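Local coordinates for malonyl CoA-acyl carrier protein transacylase (Synechocystis sp. PCC 6803 substr. Kazusa, PDB 4RR5) that transfers the malonyl group from malonyl-CoA to holo-acyl carrier protein, supplying malonyl-ACP for fatty acid biosynthesis, at residues 108-120 with 192-206. Residues are numbered along the deposited sequence; the frame is centred on the assembly and turned at random.
Sequences QLVKQRSEVMASA and MAQPSQSFAQTLTAC. With ACT (acetate ion), chain B.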
loop_
_atom_site.group_PDB
_atom_site.type_symbol
_atom_site.label_atom_id
_atom_site.label_comp_id
_atom_site.label_asym_id
_atom_site.label_seq_id
_atom_site.Cartn_x
_atom_site.Cartn_y
_atom_site.Cartn_z
ATOM N N GLN A 108 -11.935 -8.828 4.885
ATOM C CA GLN A 108 -11.653 -10.260 4.982
ATOM C C GLN A 108 -10.435 -10.652 4.124
ATOM O O GLN A 108 -9.569 -11.410 4.579
ATOM C CB GLN A 108 -12.881 -11.087 4.592
ATOM C CG GLN A 108 -12.759 -12.579 4.971
ATOM C CD GLN A 108 -12.454 -12.826 6.465
ATOM O OE1 GLN A 108 -11.567 -13.618 6.806
ATOM N NE2 GLN A 108 -13.204 -12.170 7.346
ATOM N N LEU A 109 -10.346 -10.108 2.909
ATOM C CA LEU A 109 -9.164 -10.314 2.070
ATOM C C LEU A 109 -7.888 -9.819 2.738
ATOM O O LEU A 109 -6.880 -10.526 2.780
ATOM C CB LEU A 109 -9.340 -9.624 0.713
ATOM C CG LEU A 109 -10.415 -10.272 -0.155
ATOM C CD1 LEU A 109 -10.728 -9.419 -1.351
ATOM C CD2 LEU A 109 -9.924 -11.651 -0.574
ATOM N N VAL A 110 -7.932 -8.599 3.267
ATOM C CA VAL A 110 -6.768 -8.015 3.901
ATOM C C VAL A 110 -6.340 -8.847 5.103
ATOM O O VAL A 110 -5.146 -9.106 5.315
ATOM C CB VAL A 110 -7.058 -6.588 4.313
ATOM C CG1 VAL A 110 -6.019 -6.095 5.316
ATOM C CG2 VAL A 110 -7.103 -5.702 3.068
ATOM N N LYS A 111 -7.325 -9.302 5.868
ATOM C CA LYS A 111 -7.066 -10.110 7.050
ATOM C C LYS A 111 -6.312 -11.373 6.684
ATOM O O LYS A 111 -5.332 -11.732 7.333
ATOM C CB LYS A 111 -8.379 -10.451 7.738
ATOM C CG LYS A 111 -8.293 -11.286 8.988
ATOM C CD LYS A 111 -9.725 -11.446 9.523
ATOM C CE LYS A 111 -9.775 -12.147 10.859
ATOM N NZ LYS A 111 -9.426 -13.575 10.700
ATOM N N GLN A 112 -6.770 -12.043 5.634
ATOM C CA GLN A 112 -6.124 -13.273 5.202
ATOM C C GLN A 112 -4.759 -12.960 4.619
ATOM O O GLN A 112 -3.777 -13.622 4.952
ATOM C CB GLN A 112 -6.980 -14.025 4.185
ATOM C CG GLN A 112 -6.337 -15.318 3.699
ATOM C CD GLN A 112 -7.271 -16.137 2.824
ATOM O OE1 GLN A 112 -8.480 -15.889 2.801
ATOM N NE2 GLN A 112 -6.717 -17.117 2.098
ATOM N N ARG A 113 -4.703 -11.934 3.772
ATOM C CA ARG A 113 -3.462 -11.537 3.123
ATOM C C ARG A 113 -2.361 -11.308 4.144
ATOM O O ARG A 113 -1.230 -11.792 3.975
ATOM C CB ARG A 113 -3.668 -10.268 2.303
ATOM C CG ARG A 113 -2.442 -9.819 1.552
ATOM C CD ARG A 113 -2.523 -8.333 1.287
ATOM N NE ARG A 113 -1.688 -7.910 0.169
ATOM C CZ ARG A 113 -0.713 -7.012 0.265
ATOM N NH1 ARG A 113 -0.451 -6.434 1.425
ATOM N NH2 ARG A 113 -0.009 -6.674 -0.806
ATOM N N SER A 114 -2.707 -10.575 5.205
ATOM C CA SER A 114 -1.749 -10.175 6.229
ATOM C C SER A 114 -1.363 -11.348 7.125
ATOM O O SER A 114 -0.268 -11.359 7.697
ATOM C CB SER A 114 -2.305 -9.019 7.080
ATOM O OG SER A 114 -3.465 -9.399 7.814
ATOM N N GLU A 115 -2.245 -12.337 7.246
ATOM C CA GLU A 115 -1.891 -13.541 7.995
ATOM C C GLU A 115 -0.857 -14.374 7.251
ATOM O O GLU A 115 0.145 -14.801 7.834
ATOM C CB GLU A 115 -3.128 -14.382 8.292
ATOM C CG GLU A 115 -3.848 -13.910 9.529
ATOM C CD GLU A 115 -5.236 -14.464 9.619
ATOM O OE1 GLU A 115 -5.499 -15.502 8.969
ATOM O OE2 GLU A 115 -6.059 -13.851 10.329
ATOM N N VAL A 116 -1.131 -14.606 5.969
ATOM C CA VAL A 116 -0.220 -15.266 5.053
ATOM C C VAL A 116 1.185 -14.677 5.143
ATOM O O VAL A 116 2.149 -15.400 5.376
ATOM C CB VAL A 116 -0.726 -15.142 3.588
ATOM C CG1 VAL A 116 0.383 -15.456 2.604
ATOM C CG2 VAL A 116 -1.958 -16.018 3.345
ATOM N N MET A 117 1.292 -13.357 4.976
ATOM C CA MET A 117 2.593 -12.690 4.931
ATOM C C MET A 117 3.280 -12.706 6.292
ATOM O O MET A 117 4.507 -12.817 6.372
ATOM C CB MET A 117 2.437 -11.254 4.420
ATOM C CG MET A 117 1.831 -11.193 3.032
ATOM S SD MET A 117 1.446 -9.529 2.479
ATOM C CE MET A 117 3.014 -8.757 2.815
ATOM N N ALA A 118 2.489 -12.613 7.358
ATOM C CA ALA A 118 3.022 -12.698 8.718
ATOM C C ALA A 118 3.626 -14.075 9.014
ATOM O O ALA A 118 4.625 -14.173 9.712
ATOM C CB ALA A 118 1.936 -12.373 9.735
ATOM N N SER A 119 3.012 -15.128 8.477
ATOM C CA SER A 119 3.490 -16.493 8.670
ATOM C C SER A 119 4.530 -16.872 7.631
ATOM O O SER A 119 5.192 -17.901 7.748
ATOM C CB SER A 119 2.337 -17.488 8.598
ATOM O OG SER A 119 1.322 -17.147 9.514
ATOM N N ALA A 120 4.658 -16.042 6.604
ATOM C CA ALA A 120 5.583 -16.332 5.517
ATOM C C ALA A 120 6.893 -15.634 5.764
ATOM O O ALA A 120 7.381 -14.896 4.906
ATOM C CB ALA A 120 5.005 -15.904 4.181
ATOM N N MET A 192 7.357 -15.406 -1.927
ATOM C CA MET A 192 5.964 -15.413 -1.473
ATOM C C MET A 192 5.109 -16.405 -2.255
ATOM O O MET A 192 3.912 -16.517 -1.994
ATOM C CB MET A 192 5.331 -14.014 -1.582
ATOM C CG MET A 192 5.879 -12.957 -0.631
ATOM S SD MET A 192 5.814 -13.452 1.095
ATOM C CE MET A 192 7.522 -13.912 1.332
ATOM N N ALA A 193 5.727 -17.123 -3.195
ATOM C CA ALA A 193 5.004 -18.013 -4.105
ATOM C C ALA A 193 4.005 -18.932 -3.400
ATOM O O ALA A 193 2.801 -18.788 -3.603
ATOM C CB ALA A 193 5.991 -18.843 -4.929
ATOM N N GLN A 194 4.481 -19.866 -2.581
ATOM C CA GLN A 194 3.572 -20.831 -1.961
ATOM C C GLN A 194 2.552 -20.140 -1.059
ATOM O O GLN A 194 1.368 -20.451 -1.137
ATOM C CB GLN A 194 4.335 -21.895 -1.174
ATOM C CG GLN A 194 5.664 -22.267 -1.781
ATOM C CD GLN A 194 6.221 -23.540 -1.179
ATOM O OE1 GLN A 194 5.592 -24.142 -0.305
ATOM N NE2 GLN A 194 7.407 -23.957 -1.636
ATOM N N PRO A 195 2.999 -19.204 -0.201
ATOM C CA PRO A 195 2.019 -18.349 0.476
ATOM C C PRO A 195 1.066 -17.615 -0.476
ATOM O O PRO A 195 -0.139 -17.618 -0.252
ATOM C CB PRO A 195 2.910 -17.356 1.219
ATOM C CG PRO A 195 4.109 -18.163 1.571
ATOM C CD PRO A 195 4.348 -19.027 0.375
ATOM N N SER A 196 1.596 -16.999 -1.529
ATOM C CA SER A 196 0.753 -16.285 -2.482
ATOM C C SER A 196 -0.193 -17.190 -3.280
ATOM O O SER A 196 -1.146 -16.694 -3.878
ATOM C CB SER A 196 1.613 -15.487 -3.469
ATOM O OG SER A 196 0.967 -15.342 -4.729
ATOM N N GLN A 197 0.052 -18.501 -3.311
ATOM C CA GLN A 197 -0.769 -19.360 -4.165
ATOM C C GLN A 197 -2.001 -19.920 -3.431
ATOM O O GLN A 197 -3.017 -20.198 -4.064
ATOM C CB GLN A 197 0.088 -20.479 -4.782
ATOM C CG GLN A 197 -0.029 -21.878 -4.187
ATOM C CD GLN A 197 0.803 -22.900 -4.980
ATOM O OE1 GLN A 197 0.980 -22.763 -6.197
ATOM N NE2 GLN A 197 1.335 -23.908 -4.286
ATOM N N SER A 198 -1.954 -20.039 -2.109
ATOM C CA SER A 198 -3.178 -20.415 -1.395
ATOM C C SER A 198 -4.178 -19.248 -1.280
ATOM O O SER A 198 -5.400 -19.430 -1.409
ATOM C CB SER A 198 -2.854 -20.948 -0.005
ATOM O OG SER A 198 -4.000 -21.586 0.550
ATOM N N PHE A 199 -3.645 -18.058 -1.022
ATOM C CA PHE A 199 -4.436 -16.832 -0.956
ATOM C C PHE A 199 -5.077 -16.515 -2.312
ATOM O O PHE A 199 -6.198 -16.005 -2.372
ATOM C CB PHE A 199 -3.545 -15.670 -0.478
ATOM C CG PHE A 199 -4.208 -14.318 -0.524
ATOM C CD1 PHE A 199 -5.335 -14.047 0.242
ATOM C CD2 PHE A 199 -3.683 -13.307 -1.322
ATOM C CE1 PHE A 199 -5.941 -12.793 0.202
ATOM C CE2 PHE A 199 -4.274 -12.059 -1.364
ATOM C CZ PHE A 199 -5.412 -11.798 -0.597
ATOM N N ALA A 200 -4.363 -16.831 -3.393
ATOM C CA ALA A 200 -4.875 -16.648 -4.758
ATOM C C ALA A 200 -6.105 -17.501 -5.035
ATOM O O ALA A 200 -7.023 -17.060 -5.721
ATOM C CB ALA A 200 -3.793 -16.961 -5.781
ATOM N N GLN A 201 -6.098 -18.731 -4.529
ATOM C CA GLN A 201 -7.279 -19.585 -4.582
ATOM C C GLN A 201 -8.470 -18.833 -3.972
ATOM O O GLN A 201 -9.527 -18.732 -4.586
ATOM C CB GLN A 201 -7.025 -20.922 -3.862
ATOM C CG GLN A 201 -6.508 -22.043 -4.788
ATOM C CD GLN A 201 -5.748 -23.167 -4.058
ATOM O OE1 GLN A 201 -5.904 -23.369 -2.851
ATOM N NE2 GLN A 201 -4.919 -23.899 -4.803
ATOM N N THR A 202 -8.280 -18.275 -2.779
ATOM C CA THR A 202 -9.296 -17.430 -2.143
ATOM C C THR A 202 -9.717 -16.227 -3.006
ATOM O O THR A 202 -10.915 -15.918 -3.139
ATOM C CB THR A 202 -8.790 -16.911 -0.775
ATOM O OG1 THR A 202 -8.836 -17.971 0.191
ATOM C CG2 THR A 202 -9.626 -15.721 -0.288
ATOM N N LEU A 203 -8.732 -15.547 -3.589
ATOM C CA LEU A 203 -9.004 -14.334 -4.358
ATOM C C LEU A 203 -9.820 -14.595 -5.622
ATOM O O LEU A 203 -10.762 -13.851 -5.910
ATOM C CB LEU A 203 -7.702 -13.626 -4.730
ATOM C CG LEU A 203 -7.369 -12.348 -3.955
ATOM C CD1 LEU A 203 -6.068 -11.706 -4.447
ATOM C CD2 LEU A 203 -8.508 -11.356 -4.036
ATOM N N THR A 204 -9.467 -15.635 -6.379
ATOM C CA THR A 204 -10.181 -15.933 -7.631
ATOM C C THR A 204 -11.667 -16.256 -7.436
ATOM O O THR A 204 -12.457 -16.008 -8.345
ATOM C CB THR A 204 -9.510 -17.096 -8.421
ATOM O OG1 THR A 204 -8.789 -17.942 -7.524
ATOM C CG2 THR A 204 -8.550 -16.571 -9.475
ATOM N N ALA A 205 -12.047 -16.777 -6.262
ATOM C CA ALA A 205 -13.445 -17.131 -5.964
ATOM C C ALA A 205 -14.275 -15.919 -5.592
ATOM O O ALA A 205 -15.471 -16.024 -5.320
ATOM C CB ALA A 205 -13.514 -18.144 -4.846
ATOM N N CYS A 206 -13.626 -14.768 -5.565
ATOM C CA CYS A 206 -14.265 -13.548 -5.135
ATOM C C CYS A 206 -14.674 -12.777 -6.377
ATOM O O CYS A 206 -13.849 -12.555 -7.255
ATOM C CB CYS A 206 -13.305 -12.748 -4.241
ATOM S SG CYS A 206 -13.950 -11.180 -3.654
HETATM C C ACT B . 3.337 -5.307 2.503
HETATM O O ACT B . 2.198 -4.973 2.059
HETATM O OXT ACT B . 3.414 -5.598 3.726
HETATM C CH3 ACT B . 4.573 -5.359 1.640
#
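With CG trans to the backbone N (chi1 173°), F199 projects from helix 193-204 into the hole formed by L109, Q112, R113 and V116 of helix 108-119, a knob-into-hole fit. R113 CB lies over one face of the F199 ring, 3.7 Å from CZ, in a CH-pi contact. Its CG is likewise anti to the backbone N (chi1 -178°), and the chain, extended to NE, carries the guanidinium past the ring toward S88 and H188, the probable active-site residues. The amide carbon of Q112 meets the edge of that ring, in its plane, and the amide is steeply turned against it. Beyond the ring, Q112 NE2 gives a hydrogen bond to T202 OG1 (3.0 Å), close to the plane of the amide, with an N-H...O angle of 153°.

The two helices run nearly antiparallel, their axes approaching to 9.6 Å. At one end L109 CD2 packs on L203 CD2 at 3.8 Å, the two side chains crossing at about a right angle. Toward the other, V116 CG1 presses on P195 CB (3.5 Å), and A120 CB rests against P195 CG with M192 SD nearby. Y92 of helix 90-97 covers L109, R113 and F199 from outside the pair.

R113 NH1 donates to O of an acetate ion, probably from the crystallisation liquor, at 3.1 Å and also to Q60; NH2 binds Q237 and S88, the probable nucleophile, whose OG also binds the acetate. M117 SD lies over one guanidinium face, offset toward its rim. Apolar packing thus supports the root of R113, and polar partners fix the rotation of its tip. A cationic group held beside S88 and binding a carboxylate is consistent with R113 being the arginine that, as in other FabD enzymes, pairs with the malonyl carboxylate.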